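Local coordinates for ubiquinol-cytochrome C chaperone (Brucella abortus NCTC 8038, PDB 6RWT), which is a bacterial homologue of the mitochondrial chaperone Cbp3, which binds newly synthesised cytochrome b, and probably assists assembly of respiratory complex III, at residues D41-L44 with G45-E48; Q30-Y34 with A35-V39; D84-L87 with R88-G91. One frame throughout, in Å; residues are numbered along the deposited sequence.

Interaction 1: D41-L44 with G45-E48; sequences DTPL and GRYE
Arg-46 folds back over the start of helix 43-61 to meet Asp-41, forming a salt bridge in which NH1 donates to Asp-41 OD1 over 2.9 Å. The oxygen lies close to the guanidinium plane, but the nitrogen reaches it from above the carboxylate plane, and the two flat groups stand 80° apart: a single-point grip, not a paired one. A bend at chi3 (-67°) turns the arginine chain back over the first turn, and one face of its guanidinium rests on the backbone of Thr-42 and Pro-43, with CZ 3.6 Å from Thr-42 C. NH2 runs beside the proline ring, 3.7 Å from Pro-43 CD.

A side-chain cap starts the helix's hydrogen bonding. Thr-42 is the N-cap: its OG1 sits between its own N and carbonyl carbon (chi1 66°) and accepts from Gly-45 N at 3.0 Å. The regular backbone ladder then begins, Arg-46 N bonding to Thr-42 O, Tyr-47 N to Pro-43 O and Glu-48 N to Leu-44 O.

Apolar contact is slight. Leu-44 CD1 approaches the Tyr-47 ring at CD2, 4.2 Å away; Tyr-47 also packs on Phe-79 and Val-83 of helix 66-89 and on Met-107 and Phe-108 of helix 100-120. The same methyl passes 3.8 Å from Glu-48 OE2, the oxygen that forms a salt bridge with Arg-111.

Through Thr-42 OG1 one first-turn N-H, that of Gly-45, gains an acceptor, while Asp-41 probably offsets the positive charge of Arg-46 at a helix start where that charge would otherwise be unfavourable.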
# COMPACT_ATOMS: atom_id res chain seq x y z
N ASP A 41 9.16 12.89 -7.08
CA ASP A 41 8.15 12.59 -8.11
C ASP A 41 8.88 11.91 -9.27
O ASP A 41 9.07 12.49 -10.34
CB ASP A 41 7.43 13.88 -8.54
CG ASP A 41 6.19 13.61 -9.41
OD1 ASP A 41 5.92 12.43 -9.76
OD2 ASP A 41 5.49 14.59 -9.74
N THR A 42 9.25 10.65 -9.02
CA THR A 42 10.09 9.84 -9.90
C THR A 42 9.50 8.44 -9.95
O THR A 42 8.66 8.09 -9.12
CB THR A 42 11.54 9.77 -9.38
OG1 THR A 42 11.56 9.05 -8.14
CG2 THR A 42 12.12 11.19 -9.19
N PRO A 43 9.92 7.61 -10.93
CA PRO A 43 9.41 6.22 -10.92
C PRO A 43 9.56 5.51 -9.56
O PRO A 43 8.61 4.87 -9.08
CB PRO A 43 10.23 5.56 -12.03
CG PRO A 43 10.43 6.68 -13.01
CD PRO A 43 10.67 7.90 -12.17
N LEU A 44 10.73 5.64 -8.93
CA LEU A 44 10.95 5.02 -7.62
C LEU A 44 10.14 5.67 -6.48
O LEU A 44 9.59 4.97 -5.63
CB LEU A 44 12.45 4.97 -7.28
CG LEU A 44 12.82 4.18 -6.00
CD1 LEU A 44 12.24 2.77 -5.98
CD2 LEU A 44 14.33 4.14 -5.84
N GLY A 45 10.07 7.00 -6.45
CA GLY A 45 9.31 7.69 -5.40
C GLY A 45 7.81 7.41 -5.44
O GLY A 45 7.17 7.22 -4.40
N ARG A 46 7.26 7.37 -6.66
CA ARG A 46 5.85 6.98 -6.85
C ARG A 46 5.59 5.52 -6.41
O ARG A 46 4.55 5.22 -5.79
CB ARG A 46 5.40 7.24 -8.30
CG ARG A 46 5.40 8.71 -8.69
CD ARG A 46 4.77 9.00 -10.05
NE ARG A 46 5.53 8.46 -11.19
CZ ARG A 46 6.50 9.09 -11.86
NH1 ARG A 46 6.90 10.32 -11.54
NH2 ARG A 46 7.07 8.47 -12.89
N TYR A 47 6.54 4.62 -6.70
CA TYR A 47 6.50 3.25 -6.17
C TYR A 47 6.49 3.24 -4.62
O TYR A 47 5.75 2.44 -4.01
CB TYR A 47 7.64 2.37 -6.74
CG TYR A 47 7.80 1.08 -5.95
CD1 TYR A 47 7.05 -0.05 -6.26
CD2 TYR A 47 8.63 1.02 -4.82
CE1 TYR A 47 7.15 -1.22 -5.51
CE2 TYR A 47 8.73 -0.13 -4.05
CZ TYR A 47 8.00 -1.25 -4.39
OH TYR A 47 8.08 -2.39 -3.62
N GLU A 48 7.30 4.09 -3.98
CA GLU A 48 7.34 4.12 -2.51
C GLU A 48 5.95 4.49 -1.95
O GLU A 48 5.51 3.92 -0.96
CB GLU A 48 8.42 5.06 -1.96
CG GLU A 48 9.88 4.68 -2.25
CD GLU A 48 10.30 3.31 -1.73
OE1 GLU A 48 9.67 2.77 -0.79
OE2 GLU A 48 11.30 2.75 -2.25

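Interaction 2: Q30-Y34 with A35-V39; sequences QKRFY and AQFQV
The backbone of 30-39 runs through helical backbone angles at 31-34 into a type I beta turn from Ala-35 to Gln-38, tied by bonds from Ala-35 N to Lys-31 O, Phe-37 N to Arg-32 O and Val-39 N to Phe-33 O. Lys-31 O also takes Tyr-34 N, and so serves two donors.

Arg-32 and Gln-36 run side by side in the same direction, both extended, and the arginine grips the amide side-on: NE and NH2 each lie 2.9 Å from Gln-36 OE1. That oxygen stays within 5° of the guanidinium plane, whereas both nitrogens approach from one face of the amide, tilted out of it. Chi1 of -164° sets Arg-32 CG opposite its own N and carries the chain across the Phe-37 ring, where CG lies over one face and NE comes 3.6 Å from CE1; the guanidinium and ring planes are 39° apart.

This is the connection between helices 2-28 and 43-61, a loop held by its own side chains and by the C-terminal tail, since Arg-32 NH1 donates to Val-177 O and Val-180 O. Phe-33 and Phe-37 pack on helix 145-161, Phe-33 meeting Tyr-151 edge-to-face and Phe-37 meeting Tyr-147, while Tyr-34 lies against Arg-46 and Met-49 of helix 43-61.

Phe-37 CD2 approaches the edge of the Phe-33 ring, 4.1 Å from CD1. Val-39 divides its branches between two neighbours, CG2 lying 4.1 Å from Phe-33 CB and CG1 4.0 Å from Tyr-34 CE1. Tyr-34 CD1 is 3.5 Å from Val-39 O, and a water donates to both Tyr-34 O and Val-39 O. The Tyr-34 hydroxyl itself is bonded to Ala-28 O at the end of helix 2-28.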
# COMPACT_ATOMS: atom_id res chain seq x y z
N GLN A 30 -1.81 11.61 -3.83
CA GLN A 30 -2.10 12.92 -3.18
C GLN A 30 -0.90 13.88 -3.32
O GLN A 30 0.24 13.49 -3.06
CB GLN A 30 -2.49 12.73 -1.70
CG GLN A 30 -3.84 12.04 -1.50
CD GLN A 30 -4.12 11.69 -0.06
OE1 GLN A 30 -3.71 10.63 0.44
NE2 GLN A 30 -4.82 12.57 0.63
N LYS A 31 -1.18 15.11 -3.74
CA LYS A 31 -0.13 16.06 -4.17
C LYS A 31 0.84 16.48 -3.07
O LYS A 31 2.03 16.68 -3.34
CB LYS A 31 -0.76 17.31 -4.82
CG LYS A 31 -1.51 17.04 -6.12
CD LYS A 31 -0.59 16.71 -7.28
CE LYS A 31 -1.37 16.48 -8.57
NZ LYS A 31 -2.09 17.70 -9.03
N ARG A 32 0.35 16.58 -1.83
CA ARG A 32 1.17 17.04 -0.70
C ARG A 32 2.43 16.19 -0.48
O ARG A 32 3.45 16.73 -0.06
CB ARG A 32 0.34 17.11 0.59
CG ARG A 32 1.00 17.93 1.70
CD ARG A 32 0.15 18.04 2.95
NE ARG A 32 0.73 18.97 3.92
CZ ARG A 32 0.28 19.16 5.16
NH1 ARG A 32 -0.76 18.48 5.63
NH2 ARG A 32 0.90 20.05 5.95
N PHE A 33 2.37 14.89 -0.77
CA PHE A 33 3.57 14.04 -0.60
C PHE A 33 4.74 14.59 -1.43
O PHE A 33 5.87 14.62 -0.95
CB PHE A 33 3.33 12.59 -1.05
CG PHE A 33 2.22 11.86 -0.33
CD1 PHE A 33 2.10 11.89 1.06
CD2 PHE A 33 1.31 11.08 -1.05
CE1 PHE A 33 1.07 11.20 1.70
CE2 PHE A 33 0.30 10.39 -0.42
CZ PHE A 33 0.17 10.45 0.97
N TYR A 34 4.45 15.02 -2.65
CA TYR A 34 5.46 15.40 -3.64
C TYR A 34 5.79 16.90 -3.61
O TYR A 34 6.90 17.31 -3.96
CB TYR A 34 5.00 14.98 -5.04
CG TYR A 34 4.57 13.51 -5.11
CD1 TYR A 34 5.51 12.48 -5.27
CD2 TYR A 34 3.23 13.15 -4.96
CE1 TYR A 34 5.11 11.14 -5.31
CE2 TYR A 34 2.83 11.82 -5.00
CZ TYR A 34 3.77 10.82 -5.18
OH TYR A 34 3.35 9.50 -5.22
N ALA A 35 4.83 17.72 -3.20
CA ALA A 35 5.08 19.14 -3.02
C ALA A 35 5.73 19.34 -1.63
O ALA A 35 6.96 19.21 -1.52
CB ALA A 35 3.80 19.95 -3.20
N GLN A 36 4.95 19.58 -0.58
CA GLN A 36 5.52 19.96 0.71
C GLN A 36 6.48 18.92 1.32
O GLN A 36 7.55 19.29 1.80
CB GLN A 36 4.43 20.31 1.73
CG GLN A 36 4.98 20.84 3.05
CD GLN A 36 3.92 21.28 4.04
OE1 GLN A 36 2.73 21.01 3.86
NE2 GLN A 36 4.34 21.96 5.10
N PHE A 37 6.12 17.63 1.27
CA PHE A 37 6.90 16.60 1.98
C PHE A 37 8.20 16.18 1.27
O PHE A 37 9.02 15.49 1.87
CB PHE A 37 6.06 15.35 2.28
CG PHE A 37 4.91 15.54 3.25
CD1 PHE A 37 4.60 16.78 3.84
CD2 PHE A 37 4.10 14.44 3.57
CE1 PHE A 37 3.53 16.90 4.71
CE2 PHE A 37 3.03 14.57 4.44
CZ PHE A 37 2.75 15.80 5.01
N GLN A 38 8.36 16.57 0.00
CA GLN A 38 9.58 16.28 -0.77
C GLN A 38 9.82 14.78 -1.02
O GLN A 38 10.98 14.34 -1.15
CB GLN A 38 10.82 16.95 -0.15
CG GLN A 38 10.70 18.47 0.01
CD GLN A 38 10.53 19.21 -1.31
OE1 GLN A 38 9.71 20.13 -1.41
NE2 GLN A 38 11.30 18.83 -2.32
N VAL A 39 8.74 14.00 -1.12
CA VAL A 39 8.83 12.65 -1.71
C VAL A 39 9.18 12.86 -3.20
O VAL A 39 8.53 13.66 -3.87
CB VAL A 39 7.54 11.82 -1.55
CG1 VAL A 39 7.66 10.48 -2.28
CG2 VAL A 39 7.22 11.58 -0.08
O HOH W 1 8.98 16.00 -5.08

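Interaction 3: D84-L87 with R88-G91; sequences DHSL and RELG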
# COMPACT_ATOMS: atom_id res chain seq x y z
N ASP A 84 5.24 -4.94 -12.18
CA ASP A 84 5.81 -5.62 -13.35
C ASP A 84 5.86 -4.66 -14.55
O ASP A 84 6.92 -4.42 -15.14
CB ASP A 84 4.97 -6.88 -13.65
CG ASP A 84 5.45 -7.69 -14.85
OD1 ASP A 84 6.40 -7.28 -15.56
OD2 ASP A 84 4.86 -8.76 -15.10
N HIS A 85 4.71 -4.06 -14.86
CA HIS A 85 4.60 -3.11 -15.97
C HIS A 85 5.48 -1.88 -15.77
O HIS A 85 6.16 -1.44 -16.71
CB HIS A 85 3.13 -2.70 -16.16
CG HIS A 85 2.91 -1.81 -17.34
ND1 HIS A 85 3.01 -2.25 -18.64
CD2 HIS A 85 2.60 -0.49 -17.42
CE1 HIS A 85 2.77 -1.25 -19.47
NE2 HIS A 85 2.51 -0.17 -18.75
N SER A 86 5.49 -1.32 -14.55
CA SER A 86 6.34 -0.15 -14.23
C SER A 86 7.83 -0.42 -14.45
O SER A 86 8.57 0.48 -14.87
CB SER A 86 6.11 0.32 -12.79
OG SER A 86 4.79 0.80 -12.60
N LEU A 87 8.28 -1.63 -14.14
CA LEU A 87 9.68 -1.99 -14.40
C LEU A 87 9.97 -2.10 -15.90
O LEU A 87 11.01 -1.63 -16.36
CB LEU A 87 10.05 -3.28 -13.68
CG LEU A 87 10.05 -3.18 -12.16
CD1 LEU A 87 10.27 -4.56 -11.61
CD2 LEU A 87 11.13 -2.26 -11.62
N ARG A 88 9.04 -2.68 -16.65
CA ARG A 88 9.16 -2.73 -18.12
C ARG A 88 9.18 -1.33 -18.76
O ARG A 88 9.84 -1.13 -19.78
CB ARG A 88 8.06 -3.59 -18.73
CG ARG A 88 8.18 -5.06 -18.34
CD ARG A 88 7.08 -5.93 -18.91
NE ARG A 88 7.26 -7.33 -18.51
CZ ARG A 88 8.15 -8.18 -19.03
NH1 ARG A 88 9.00 -7.81 -20.00
NH2 ARG A 88 8.21 -9.43 -18.58
N GLU A 89 8.47 -0.37 -18.16
CA GLU A 89 8.53 1.04 -18.61
C GLU A 89 9.95 1.65 -18.54
O GLU A 89 10.27 2.58 -19.29
CB GLU A 89 7.54 1.92 -17.82
CG GLU A 89 6.06 1.64 -18.08
CD GLU A 89 5.11 2.51 -17.26
OE1 GLU A 89 5.49 2.99 -16.17
OE2 GLU A 89 3.96 2.72 -17.70
N LEU A 90 10.79 1.13 -17.63
CA LEU A 90 12.19 1.56 -17.47
C LEU A 90 13.22 0.65 -18.16
O LEU A 90 14.43 0.79 -17.93
CB LEU A 90 12.53 1.64 -15.97
CG LEU A 90 11.64 2.54 -15.11
CD1 LEU A 90 12.05 2.43 -13.65
CD2 LEU A 90 11.68 3.99 -15.57
N GLY A 91 12.75 -0.27 -19.00
CA GLY A 91 13.63 -1.25 -19.65
C GLY A 91 14.14 -2.37 -18.75
O GLY A 91 15.12 -3.04 -19.11
O HOH W 2 6.31 -10.56 -16.44
O HOH W 3 3.84 3.06 -13.96
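Beside the Arg-88 guanidinium, Asp-84 OD1 stands tilted 29° from its plane, while a water lies in that plane at the edge. The salt bridge runs from NE to OD1 over 3.1 Å with a bent N-H...O angle of 135°, reaching the oxygen on its syn side; carboxylate and guanidinium planes are 46° apart. The water closes a second path, donating to Asp-84 OD2 at 2.7 Å and accepting from Arg-88 NH2. Both side chains point the same way, and the arginine chain, extended from CG to NE and with CG opposite its carbonyl carbon, brings its NE beside the carboxylate. The second flat pair, the His-85 imidazole and the Glu-89 carboxylate, meets more loosely and at a slant, with Glu-89 OE2 3.5 Å from His-85 CD2 and 3.4 Å from His-85 NE2.

Glu-89 uses its other oxygen through water. One molecule donates to OE1 at 2.8 Å and is also bonded to Ser-86 OG, at the same distance, so a water links the side chains of Ser-86 and Glu-89; Ser-86 OG is bonded to Asp-82 O as well.

Along the backbone, Arg-88 N and Glu-89 N bond to Asp-84 O and His-85 O. The helix then tightens, Leu-90 N reaching Leu-87 O from above the carbonyl plane, and ends in a Schellman motif: Gly-91, at positive phi, is the C-prime residue, its N bonds to Arg-88 O, and Ile-92 N returns to Leu-87 O.

This end of helix 66-89 packs on helix 100-120, which follows it in the chain: Leu-87 touches Arg-100 and Leu-104, Asp-84 lies against Met-101, and Arg-100 forms a second salt bridge to Asp-84 OD1.

In the fold
Interactions 2 and 1 follow one another along the chain, the loop at 30-39 leading into the start of helix 43-61, and their centres are about 11 Å apart. Tyr-34 joins them, its CD1 3.9 Å from Asp-41 CA and its OH 3.9 Å from Arg-46 CA. Interaction 3 closes the next helix, 66-89, with its centre about 13 Å from that of interaction 1; Pro-43 CG meets Leu-90 CD2 at 3.9 Å, so the start of helix 43-61 touches the turn that follows helix 66-89. Interactions 2 and 3 do not touch, their nearest atoms lying about 11 Å apart. A magnesium ion lies about 4 Å from the Ser-86 side chain in interaction 3.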